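Local coordinates for protein N-acyl homoserine lactonase (Bacillus thuringiensis, PDB 4J5H) that hydrolyses the lactone ring of N-acyl homoserine lactones, short- and long-chain alike, with two zinc ions per subunit, and so quenches bacterial quorum-sensing signals, at residues K8-I13 against W40-E45; V190-D195 against I234-H239; D112-N117 against K143-P148. The protein carries 1 engineered substitution. All coordinates share one frame; numbering follows the deposited sequence. Where two conformers were deposited one is given.

Contact 1 (K8-I13 against W40-E45); sequences KKLYFI and WCYLLE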
loop_
_atom_site.group_PDB
_atom_site.type_symbol
_atom_site.label_atom_id
_atom_site.label_comp_id
_atom_site.label_asym_id
_atom_site.label_seq_id
_atom_site.Cartn_x
_atom_site.Cartn_y
_atom_site.Cartn_z
ATOM N N LYS A 8 -10.160 10.279 13.320
ATOM C CA LYS A 8 -11.267 9.720 14.082
ATOM C C LYS A 8 -11.283 8.204 13.999
ATOM O O LYS A 8 -11.495 7.520 15.004
ATOM C CB LYS A 8 -12.595 10.282 13.590
ATOM C CG LYS A 8 -12.702 11.792 13.734
ATOM C CD LYS A 8 -14.106 12.276 13.407
ATOM C CE LYS A 8 -14.380 12.288 11.912
ATOM N NZ LYS A 8 -15.349 13.362 11.559
ATOM N N LYS A 9 -11.073 7.676 12.787
ATOM C CA LYS A 9 -11.077 6.235 12.583
ATOM C C LYS A 9 -10.084 5.852 11.525
ATOM O O LYS A 9 -10.005 6.516 10.478
ATOM C CB LYS A 9 -12.445 5.711 12.120
ATOM C CG LYS A 9 -13.605 6.081 12.988
ATOM C CD LYS A 9 -14.917 5.548 12.471
ATOM C CE LYS A 9 -16.044 5.917 13.418
ATOM N NZ LYS A 9 -17.346 5.339 12.985
ATOM N N LEU A 10 -9.364 4.751 11.763
ATOM C CA LEU A 10 -8.479 4.159 10.762
ATOM C C LEU A 10 -8.997 2.767 10.496
ATOM O O LEU A 10 -8.955 1.894 11.390
ATOM C CB LEU A 10 -7.057 4.153 11.263
ATOM C CG LEU A 10 -6.056 3.290 10.481
ATOM C CD1 LEU A 10 -6.060 3.531 8.976
ATOM C CD2 LEU A 10 -4.652 3.387 11.053
ATOM N N TYR A 11 -9.532 2.581 9.273
ATOM C CA TYR A 11 -10.054 1.282 8.857
ATOM C C TYR A 11 -9.058 0.530 7.979
ATOM O O TYR A 11 -8.494 1.104 7.022
ATOM C CB TYR A 11 -11.297 1.456 8.015
ATOM C CG TYR A 11 -12.556 1.969 8.688
ATOM C CD1 TYR A 11 -13.318 1.138 9.505
ATOM C CD2 TYR A 11 -13.046 3.262 8.437
ATOM C CE1 TYR A 11 -14.504 1.583 10.073
ATOM C CE2 TYR A 11 -14.247 3.693 8.978
ATOM C CZ TYR A 11 -14.976 2.842 9.788
ATOM O OH TYR A 11 -16.167 3.269 10.323
ATOM N N PHE A 12 -8.908 -0.764 8.264
ATOM C CA PHE A 12 -8.192 -1.710 7.415
ATOM C C PHE A 12 -9.233 -2.382 6.541
ATOM O O PHE A 12 -10.137 -3.018 7.031
ATOM C CB PHE A 12 -7.449 -2.756 8.246
ATOM C CG PHE A 12 -6.240 -2.222 9.010
ATOM C CD1 PHE A 12 -6.347 -1.142 9.880
ATOM C CD2 PHE A 12 -5.017 -2.851 8.886
ATOM C CE1 PHE A 12 -5.254 -0.687 10.593
ATOM C CE2 PHE A 12 -3.910 -2.393 9.594
ATOM C CZ PHE A 12 -4.035 -1.297 10.420
ATOM N N ILE A 13 -9.130 -2.211 5.229
ATOM C CA ILE A 13 -10.125 -2.736 4.295
ATOM C C ILE A 13 -9.496 -3.770 3.364
ATOM O O ILE A 13 -8.700 -3.439 2.491
ATOM C CB ILE A 13 -10.819 -1.644 3.515
ATOM C CG1 ILE A 13 -11.503 -0.651 4.497
ATOM C CG2 ILE A 13 -11.868 -2.256 2.606
ATOM C CD1 ILE A 13 -12.050 0.567 3.844
ATOM N N TRP A 40 -4.367 -4.754 0.840
ATOM C CA TRP A 40 -5.040 -3.842 1.751
ATOM C C TRP A 40 -5.224 -2.474 1.084
ATOM O O TRP A 40 -4.365 -1.984 0.346
ATOM C CB TRP A 40 -4.199 -3.591 3.010
ATOM C CG TRP A 40 -3.996 -4.766 3.881
ATOM C CD1 TRP A 40 -2.852 -5.471 4.018
ATOM C CD2 TRP A 40 -4.946 -5.345 4.766
ATOM N NE1 TRP A 40 -3.021 -6.474 4.928
ATOM C CE2 TRP A 40 -4.299 -6.432 5.411
ATOM C CE3 TRP A 40 -6.268 -5.044 5.103
ATOM C CZ2 TRP A 40 -4.936 -7.229 6.372
ATOM C CZ3 TRP A 40 -6.904 -5.849 6.045
ATOM C CH2 TRP A 40 -6.246 -6.918 6.664
ATOM N N CYS A 41 -6.341 -1.846 1.407
ATOM C CA CYS A 41 -6.404 -0.421 1.415
ATOM C C CYS A 41 -6.804 0.044 2.806
ATOM O O CYS A 41 -7.267 -0.751 3.636
ATOM C CB CYS A 41 -7.315 0.151 0.370
ATOM S SG CYS A 41 -9.070 -0.252 0.512
ATOM N N TYR A 42 -6.595 1.322 3.065
ATOM C CA TYR A 42 -6.896 1.896 4.392
ATOM C C TYR A 42 -7.754 3.132 4.197
ATOM O O TYR A 42 -7.534 3.923 3.283
ATOM C CB TYR A 42 -5.624 2.272 5.121
ATOM C CG TYR A 42 -4.596 1.178 5.171
ATOM C CD1 TYR A 42 -3.697 0.999 4.145
ATOM C CD2 TYR A 42 -4.533 0.300 6.256
ATOM C CE1 TYR A 42 -2.740 0.018 4.199
ATOM C CE2 TYR A 42 -3.579 -0.701 6.312
ATOM C CZ TYR A 42 -2.677 -0.833 5.279
ATOM O OH TYR A 42 -1.710 -1.810 5.287
ATOM N N LEU A 43 -8.751 3.303 5.049
ATOM C CA LEU A 43 -9.596 4.474 4.974
ATOM C C LEU A 43 -9.464 5.246 6.287
ATOM O O LEU A 43 -9.635 4.676 7.373
ATOM C CB LEU A 43 -11.037 4.021 4.736
ATOM C CG LEU A 43 -12.106 5.116 4.627
ATOM C CD1 LEU A 43 -11.860 5.950 3.379
ATOM C CD2 LEU A 43 -13.480 4.468 4.611
ATOM N N LEU A 44 -9.147 6.527 6.173
ATOM C CA LEU A 44 -8.936 7.412 7.298
ATOM C C LEU A 44 -10.113 8.377 7.338
ATOM O O LEU A 44 -10.314 9.145 6.419
ATOM C CB LEU A 44 -7.627 8.187 7.131
ATOM C CG LEU A 44 -6.369 7.357 6.878
ATOM C CD1 LEU A 44 -5.158 8.148 6.369
ATOM C CD2 LEU A 44 -6.025 6.714 8.205
ATOM N N GLU A 45 -10.891 8.335 8.403
ATOM C CA GLU A 45 -11.942 9.330 8.612
ATOM C C GLU A 45 -11.355 10.449 9.452
ATOM O O GLU A 45 -10.899 10.219 10.568
ATOM C CB GLU A 45 -13.168 8.714 9.290
ATOM C CG GLU A 45 -13.716 7.510 8.537
ATOM C CD GLU A 45 -14.870 7.756 7.633
ATOM O OE1 GLU A 45 -15.802 6.889 7.615
ATOM O OE2 GLU A 45 -14.854 8.795 6.958
#

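Contact 2 (V190-D195 against I234-H239); sequences VLLTID and IIFFGH. With ZN (zinc ion), chain B; ZN (zinc ion), chain C; 1K4 (N-decanoyl-L-homoserine), chain D.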
loop_
_atom_site.group_PDB
_atom_site.type_symbol
_atom_site.label_atom_id
_atom_site.label_comp_id
_atom_site.label_asym_id
_atom_site.label_seq_id
_atom_site.Cartn_x
_atom_site.Cartn_y
_atom_site.Cartn_z
ATOM N N VAL A 190 0.228 5.134 15.126
ATOM C CA VAL A 190 0.147 3.954 14.279
ATOM C C VAL A 190 1.105 4.134 13.102
ATOM O O VAL A 190 1.047 5.172 12.426
ATOM C CB VAL A 190 -1.278 3.767 13.738
ATOM C CG1 VAL A 190 -1.361 2.566 12.826
ATOM C CG2 VAL A 190 -2.265 3.647 14.883
ATOM N N LEU A 191 1.941 3.134 12.846
ATOM C CA LEU A 191 2.832 3.120 11.694
ATOM C C LEU A 191 2.335 2.069 10.728
ATOM O O LEU A 191 2.295 0.875 11.061
ATOM C CB LEU A 191 4.276 2.820 12.116
ATOM C CG LEU A 191 5.324 2.619 11.002
ATOM C CD1 LEU A 191 5.402 3.890 10.144
ATOM C CD2 LEU A 191 6.698 2.248 11.551
ATOM N N LEU A 192 1.984 2.514 9.516
ATOM C CA LEU A 192 1.686 1.589 8.403
ATOM C C LEU A 192 2.909 1.571 7.551
ATOM O O LEU A 192 3.197 2.556 6.869
ATOM C CB LEU A 192 0.459 2.075 7.616
ATOM C CG LEU A 192 -0.825 2.341 8.398
ATOM C CD1 LEU A 192 -1.897 2.827 7.438
ATOM C CD2 LEU A 192 -1.301 1.107 9.147
ATOM N N THR A 193 3.682 0.495 7.610
ATOM C CA THR A 193 4.911 0.416 6.823
ATOM C C THR A 193 4.633 0.361 5.335
ATOM O O THR A 193 5.483 0.719 4.516
ATOM C CB THR A 193 5.783 -0.809 7.155
ATOM O OG1 THR A 193 5.120 -2.032 6.809
ATOM C CG2 THR A 193 6.117 -0.810 8.640
ATOM N N ILE A 194 3.459 -0.149 5.002
ATOM C CA ILE A 194 3.162 -0.606 3.639
ATOM C C ILE A 194 4.285 -1.523 3.196
ATOM O O ILE A 194 4.696 -2.376 3.977
ATOM C CB ILE A 194 2.793 0.536 2.659
ATOM C CG1 ILE A 194 2.010 1.657 3.364
ATOM C CG2 ILE A 194 2.012 -0.033 1.473
ATOM C CD1 ILE A 194 0.611 1.296 3.754
ATOM N N ASP A 195 4.796 -1.381 1.987
ATOM C CA ASP A 195 5.779 -2.304 1.468
ATOM C C ASP A 195 7.229 -1.922 1.820
ATOM O O ASP A 195 8.159 -2.518 1.274
ATOM C CB ASP A 195 5.624 -2.472 -0.052
ATOM C CG ASP A 195 4.371 -3.241 -0.456
ATOM O OD1 ASP A 195 3.573 -3.591 0.408
ATOM O OD2 ASP A 195 4.181 -3.471 -1.673
ATOM N N ILE A 234 1.996 1.370 17.384
ATOM C CA ILE A 234 1.656 0.027 16.920
ATOM C C ILE A 234 1.942 0.003 15.413
ATOM O O ILE A 234 1.749 1.021 14.714
ATOM C CB ILE A 234 0.216 -0.376 17.248
ATOM C CG1 ILE A 234 -0.775 0.667 16.781
ATOM C CG2 ILE A 234 0.080 -0.562 18.764
ATOM C CD1 ILE A 234 -2.218 0.334 17.110
ATOM N N ILE A 235 2.474 -1.122 14.941
ATOM C CA ILE A 235 3.056 -1.219 13.604
ATOM C C ILE A 235 2.361 -2.303 12.800
ATOM O O ILE A 235 2.184 -3.428 13.278
ATOM C CB ILE A 235 4.570 -1.553 13.627
ATOM C CG1 ILE A 235 5.339 -0.647 14.571
ATOM C CG2 ILE A 235 5.140 -1.496 12.225
ATOM C CD1 ILE A 235 6.753 -1.153 14.849
ATOM N N PHE A 236 1.955 -1.944 11.582
ATOM C CA PHE A 236 1.316 -2.866 10.665
ATOM C C PHE A 236 2.068 -2.954 9.376
ATOM O O PHE A 236 2.422 -1.932 8.795
ATOM C CB PHE A 236 -0.125 -2.451 10.404
ATOM C CG PHE A 236 -0.962 -2.478 11.638
ATOM C CD1 PHE A 236 -1.016 -1.380 12.492
ATOM C CD2 PHE A 236 -1.650 -3.626 11.984
ATOM C CE1 PHE A 236 -1.790 -1.400 13.629
ATOM C CE2 PHE A 236 -2.412 -3.660 13.139
ATOM C CZ PHE A 236 -2.485 -2.550 13.946
ATOM N N PHE A 237 2.274 -4.188 8.924
ATOM C CA PHE A 237 3.104 -4.462 7.769
ATOM C C PHE A 237 2.283 -4.649 6.504
ATOM O O PHE A 237 1.062 -4.768 6.542
ATOM C CB PHE A 237 3.985 -5.669 8.086
ATOM C CG PHE A 237 4.733 -5.479 9.372
ATOM C CD1 PHE A 237 5.808 -4.612 9.432
ATOM C CD2 PHE A 237 4.340 -6.164 10.542
ATOM C CE1 PHE A 237 6.485 -4.393 10.620
ATOM C CE2 PHE A 237 5.010 -5.936 11.739
ATOM C CZ PHE A 237 6.088 -5.055 11.773
ATOM N N GLY A 238 2.963 -4.712 5.376
ATOM C CA GLY A 238 2.272 -4.609 4.073
ATOM C C GLY A 238 1.481 -5.808 3.584
ATOM O O GLY A 238 0.371 -5.669 3.035
ATOM N N HIS A 239 2.052 -6.996 3.774
ATOM C CA HIS A 239 1.436 -8.262 3.279
ATOM C C HIS A 239 1.820 -9.391 4.220
ATOM O O HIS A 239 2.644 -10.263 3.870
ATOM C CB HIS A 239 1.906 -8.601 1.864
ATOM C CG HIS A 239 1.640 -7.531 0.842
ATOM N ND1 HIS A 239 0.390 -7.305 0.319
ATOM C CD2 HIS A 239 2.463 -6.637 0.235
ATOM C CE1 HIS A 239 0.452 -6.337 -0.574
ATOM N NE2 HIS A 239 1.696 -5.896 -0.632
HETATM ZN ZN ZN B . 2.473 -4.431 -1.796
HETATM ZN ZN ZN C . 5.238 -2.868 -3.775
HETATM O O 1K4 D . 4.554 -4.550 -4.339
HETATM C C 1K4 D . 3.624 -5.363 -4.269
HETATM O OXT 1K4 D . 2.713 -5.212 -3.389
HETATM C CA 1K4 D . 3.622 -6.515 -5.257
HETATM C CB 1K4 D . 3.437 -7.786 -4.406
HETATM C CAG 1K4 D . 3.024 -9.007 -5.194
HETATM O OAD 1K4 D . 1.855 -8.696 -5.949
HETATM N N 1K4 D . 4.898 -6.660 -5.971
HETATM C CAQ 1K4 D . 5.136 -5.904 -7.045
HETATM O OAB 1K4 D . 4.320 -5.109 -7.536
HETATM C CAN 1K4 D . 6.485 -6.052 -7.679
HETATM C CAM 1K4 D . 6.458 -5.848 -9.186
HETATM C CAL 1K4 D . 5.643 -6.959 -9.840
HETATM C CAK 1K4 D . 5.741 -6.924 -11.359
HETATM C CAJ 1K4 D . 4.418 -6.584 -12.020
HETATM C CAI 1K4 D . 4.542 -6.821 -13.529
HETATM C CAH 1K4 D . 3.988 -5.644 -14.324
HETATM C CAF 1K4 D . 3.591 -5.996 -15.758
HETATM C CAA 1K4 D . 4.607 -6.846 -16.488
HETATM O O HOH W 1 1.121 -1.226 6.325
#

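Contact 3 (D112-N117 against K143-P148); sequences DHAGGN and KECILP. With ZN (zinc ion), chain B; 1K4 (N-decanoyl-L-homoserine), chain D.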
loop_
_atom_site.group_PDB
_atom_site.type_symbol
_atom_site.label_atom_id
_atom_site.label_comp_id
_atom_site.label_asym_id
_atom_site.label_seq_id
_atom_site.Cartn_x
_atom_site.Cartn_y
_atom_site.Cartn_z
ATOM N N ASP A 112 -0.823 -3.667 -7.310
ATOM C CA ASP A 112 -1.802 -4.013 -6.286
ATOM C C ASP A 112 -2.023 -2.903 -5.267
ATOM O O ASP A 112 -2.777 -3.080 -4.303
ATOM C CB ASP A 112 -1.483 -5.340 -5.602
ATOM C CG ASP A 112 -0.121 -5.362 -4.930
ATOM O OD1 ASP A 112 0.848 -4.755 -5.418
ATOM O OD2 ASP A 112 -0.008 -6.045 -3.902
ATOM N N HIS A 113 -1.370 -1.763 -5.509
ATOM C CA HIS A 113 -1.511 -0.559 -4.685
ATOM C C HIS A 113 -2.120 0.635 -5.426
ATOM O O HIS A 113 -2.767 1.483 -4.790
ATOM C CB HIS A 113 -0.182 -0.152 -4.100
ATOM C CG HIS A 113 0.344 -1.151 -3.154
ATOM N ND1 HIS A 113 0.091 -1.092 -1.802
ATOM C CD2 HIS A 113 1.079 -2.266 -3.360
ATOM C CE1 HIS A 113 0.617 -2.159 -1.229
ATOM N NE2 HIS A 113 1.248 -2.857 -2.154
ATOM N N ALA A 114 -1.969 0.664 -6.752
ATOM C CA ALA A 114 -2.476 1.757 -7.579
ATOM C C ALA A 114 -3.329 1.297 -8.747
ATOM O O ALA A 114 -3.677 2.110 -9.619
ATOM C CB ALA A 114 -1.300 2.607 -8.055
ATOM N N GLY A 115 -3.700 0.013 -8.764
ATOM C CA GLY A 115 -4.505 -0.510 -9.846
ATOM C C GLY A 115 -5.869 0.158 -9.993
ATOM O O GLY A 115 -6.421 0.173 -11.110
ATOM N N GLY A 116 -6.421 0.692 -8.891
ATOM C CA GLY A 116 -7.669 1.439 -8.877
ATOM C C GLY A 116 -7.589 2.932 -9.108
ATOM O O GLY A 116 -8.591 3.608 -9.034
ATOM N N ASN A 117 -6.400 3.459 -9.384
ATOM C CA ASN A 117 -6.247 4.911 -9.391
ATOM C C ASN A 117 -7.094 5.586 -10.473
ATOM O O ASN A 117 -7.558 6.678 -10.251
ATOM C CB ASN A 117 -4.780 5.312 -9.551
ATOM C CG ASN A 117 -4.024 5.302 -8.244
ATOM O OD1 ASN A 117 -4.485 4.759 -7.234
ATOM N ND2 ASN A 117 -2.863 5.927 -8.250
ATOM N N LYS A 143 0.332 0.008 -16.983
ATOM C CA LYS A 143 -0.226 1.257 -17.524
ATOM C C LYS A 143 -1.349 1.839 -16.652
ATOM O O LYS A 143 -1.503 3.070 -16.534
ATOM C CB LYS A 143 -0.746 1.026 -18.958
ATOM C CG LYS A 143 -1.960 0.082 -19.073
ATOM C CD LYS A 143 -2.331 -0.258 -20.524
ATOM C CE LYS A 143 -3.342 -1.396 -20.638
ATOM N NZ LYS A 143 -3.288 -2.092 -21.951
ATOM N N GLU A 144 -2.114 0.938 -16.041
ATOM C CA GLU A 144 -3.264 1.297 -15.232
ATOM C C GLU A 144 -2.850 2.082 -13.994
ATOM O O GLU A 144 -3.688 2.751 -13.370
ATOM C CB GLU A 144 -4.004 0.047 -14.721
ATOM C CG GLU A 144 -4.716 -0.767 -15.791
ATOM C CD GLU A 144 -3.914 -1.958 -16.301
ATOM O OE1 GLU A 144 -2.667 -1.823 -16.475
ATOM O OE2 GLU A 144 -4.554 -3.017 -16.552
ATOM N N CYS A 145 -1.574 1.981 -13.618
ATOM C CA CYS A 145 -1.092 2.618 -12.399
ATOM C C CYS A 145 -0.411 3.949 -12.614
ATOM O O CYS A 145 -0.008 4.586 -11.640
ATOM C CB CYS A 145 -0.120 1.708 -11.697
ATOM S SG CYS A 145 -0.918 0.171 -11.214
ATOM N N ILE A 146 -0.335 4.403 -13.865
ATOM C CA ILE A 146 0.335 5.635 -14.178
ATOM C C ILE A 146 -0.432 6.398 -15.270
ATOM O O ILE A 146 0.141 6.957 -16.178
ATOM C CB ILE A 146 1.817 5.329 -14.489
ATOM C CG1 ILE A 146 2.657 6.590 -14.668
ATOM C CG2 ILE A 146 1.955 4.392 -15.669
ATOM C CD1 ILE A 146 2.577 7.597 -13.549
ATOM N N LEU A 147 -1.735 6.449 -15.146
ATOM C CA LEU A 147 -2.574 7.095 -16.147
ATOM C C LEU A 147 -2.272 8.579 -16.185
ATOM O O LEU A 147 -2.055 9.213 -15.146
ATOM C CB LEU A 147 -4.039 6.852 -15.820
ATOM C CG LEU A 147 -4.485 5.408 -16.068
ATOM C CD1 LEU A 147 -5.812 5.148 -15.404
ATOM C CD2 LEU A 147 -4.584 5.154 -17.566
ATOM N N PRO A 148 -2.217 9.143 -17.384
ATOM C CA PRO A 148 -1.580 10.469 -17.531
ATOM C C PRO A 148 -2.347 11.693 -17.023
ATOM O O PRO A 148 -1.728 12.714 -16.742
ATOM C CB PRO A 148 -1.405 10.615 -19.053
ATOM C CG PRO A 148 -2.362 9.649 -19.673
ATOM C CD PRO A 148 -2.492 8.508 -18.691
HETATM ZN ZN ZN B . 2.473 -4.431 -1.796
HETATM O O 1K4 D . 4.554 -4.550 -4.339
HETATM C C 1K4 D . 3.624 -5.363 -4.269
HETATM O OXT 1K4 D . 2.713 -5.212 -3.389
HETATM C CA 1K4 D . 3.622 -6.515 -5.257
HETATM C CB 1K4 D . 3.437 -7.786 -4.406
HETATM C CAG 1K4 D . 3.024 -9.007 -5.194
HETATM O OAD 1K4 D . 1.855 -8.696 -5.949
HETATM N N 1K4 D . 4.898 -6.660 -5.971
HETATM C CAQ 1K4 D . 5.136 -5.904 -7.045
HETATM O OAB 1K4 D . 4.320 -5.109 -7.536
HETATM C CAN 1K4 D . 6.485 -6.052 -7.679
HETATM C CAM 1K4 D . 6.458 -5.848 -9.186
HETATM C CAL 1K4 D . 5.643 -6.959 -9.840
HETATM C CAK 1K4 D . 5.741 -6.924 -11.359
HETATM C CAJ 1K4 D . 4.418 -6.584 -12.020
HETATM C CAI 1K4 D . 4.542 -6.821 -13.529
HETATM C CAH 1K4 D . 3.988 -5.644 -14.324
HETATM C CAF 1K4 D . 3.591 -5.996 -15.758
HETATM C CAA 1K4 D . 4.607 -6.846 -16.488
HETATM O O HOH W 2 -6.333 2.444 -12.720
HETATM O O HOH W 3 -1.767 6.560 -10.848
#

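Contact 1 (K8-I13 against W40-E45)
Phe12 meets Trp40 and Tyr42 in an aromatic cluster on one face of an antiparallel strand pair. Phe12 CB lies 3.8 Å from Trp40 CZ3. CG stands anti to the carbonyl carbon (chi1 -70°), which carries the ring out beside Tyr42, one face toward that residue's edge. From there Phe12 CD2 comes to 3.6 Å from Tyr42 CE2, CE2 rests on the same carbon, and CZ only just reaches it. The Tyr42 edge thus meets the Phe12 face off-centre, a T-shaped pair with planes at 80°, while Phe12 turns its own edge toward the six-membered ring of Trp40 at 84°. Beyond the pair, Phe236 meets Phe12 edge-to-face and Leu192 packs on it, both from the second sheet of the αβ/βα sandwich of the metallo-beta-lactamase fold, so this face looks into the interface between the sheets. Leu10 packs beside Leu44 farther along this face.

Between the strands, Tyr11 N gives Leu43 O a nearly straight hydrogen bond of 2.8 Å. At the start of 8-13 a classic beta bulge sets Lys8 and Lys9 against Glu45: Lys8 N bonds Glu45 O at 2.9 Å, and Lys9 N reaches that oxygen weakly. The other face carries Tyr11, Ile13, Cys41 and Leu43. There Ile13 CD1 touches Leu43 CB at 3.7 Å, and Tyr11 offers its ring edge to Glu45 OE1, whose fellow oxygen OE2 is hydrogen-bonded to Tyr96 OH.

Contact 2 (V190-D195 against I234-H239)
Val190 and Phe236 lean against each other at a slant across two parallel strands of the second sheet of the metallo-beta-lactamase fold, joined by a crossover that includes helix 214-231. Val190 CG1, anti to its own N (chi1 178°), lies 4.0 Å from Phe236 CD1. Leu192 CD2 approaches the same phenylalanine at CB. Leu191 and Ile235 run side by side on the other face, where Leu224 and Val228 of the helix cover Leu191. Thr193 CG2 meets Ile235 CG2 at 3.8 Å, the two side chains nearly perpendicular.

Three hydrogen bonds tie the backbones, the shortest being Leu191 N to Ile234 O at 2.8 Å. After Thr193 N to Phe236 O the regular bonding stops, and a water links Ile194 N to Phe236 O. Thr193 OG1 donates to the carbonyl oxygen of the following residue, Ile194.

The segment ends carry the metal ligands. The Asp195 carboxylate and His239 ring are inclined at 53° and converge on one zinc ion, which the product carboxylate also binds through OXT. His239 ND1 is hydrogen-bonded to Pro38 O, which together with zinc on NE2 would fix the ring's rotation. Asp195 OD2 bridges both metals, 2.0 Å from the zinc shared with His239 NE2 and 2.4 Å from the second zinc ion.

Contact 3 (D112-N117 against K143-P148)
The short helical turn that carries the zinc ligand His113 and, next to it, Asp112, a zinc ligand by similarity, is backed by the loop after helix 129-135, through Ala114 and Cys145. Ala114 CB sits 3.9 Å from Cys145 CB. With SG beside its own backbone N (chi1 -62°), Cys145 lays its sulfur against the peptide leaving Ala114: Cys145 SG is 3.6 Å from Ala114 C and only slightly farther from Gly115 N. No direct hydrogen bond crosses this small contact, and two waters serve as links. One donates to both Gly115 O and Glu144 O, at 2.7 Å from the latter; the other accepts from Asn117 ND2 and donates to Cys145 O.

Behind the packing, a type I turn from Ala114 to Asn117 closes with Asn117 N bonded to Ala114 O at 3.0 Å. The Asn117 side-chain amide is hydrogen-bonded to Thr55 OG1 through OD1 and to Ser106 OG through ND2.

Just before this turn, His113 NE2 binds zinc at 2.0 Å, with product OXT in the plane of the ring at its edge; Asp54 OD2 holds ND1 and so helps orient the imidazole. Asp112 OD1 comes within 2.8 Å of OXT of the bound N-decanoyl-L-homoserine. Asp112 and His113 close the HxHxDH motif begun by His108 and His110, the signature of dinuclear zinc hydrolases in this superfamily.

Overall arrangement
Contacts 1 and 2 belong to the two facing sheets of the sandwich, their centres 12 Å apart, and they touch directly where Tyr42 meets Ile194 and Leu10 meets Val190. Contact 3 lies farther off, with its centre about 20 Å from that of contact 1 and 21 Å from that of contact 2, on the opposite side of the chain's centre from contact 2. Along the sequence the order is contact 1, contact 3, contact 2, each closing before the next opens. Contacts 2 and 3 nevertheless converge on the same zinc ion and bound product, so the dinuclear site is assembled from distant parts of the chain at the end of the sandwiched sheets.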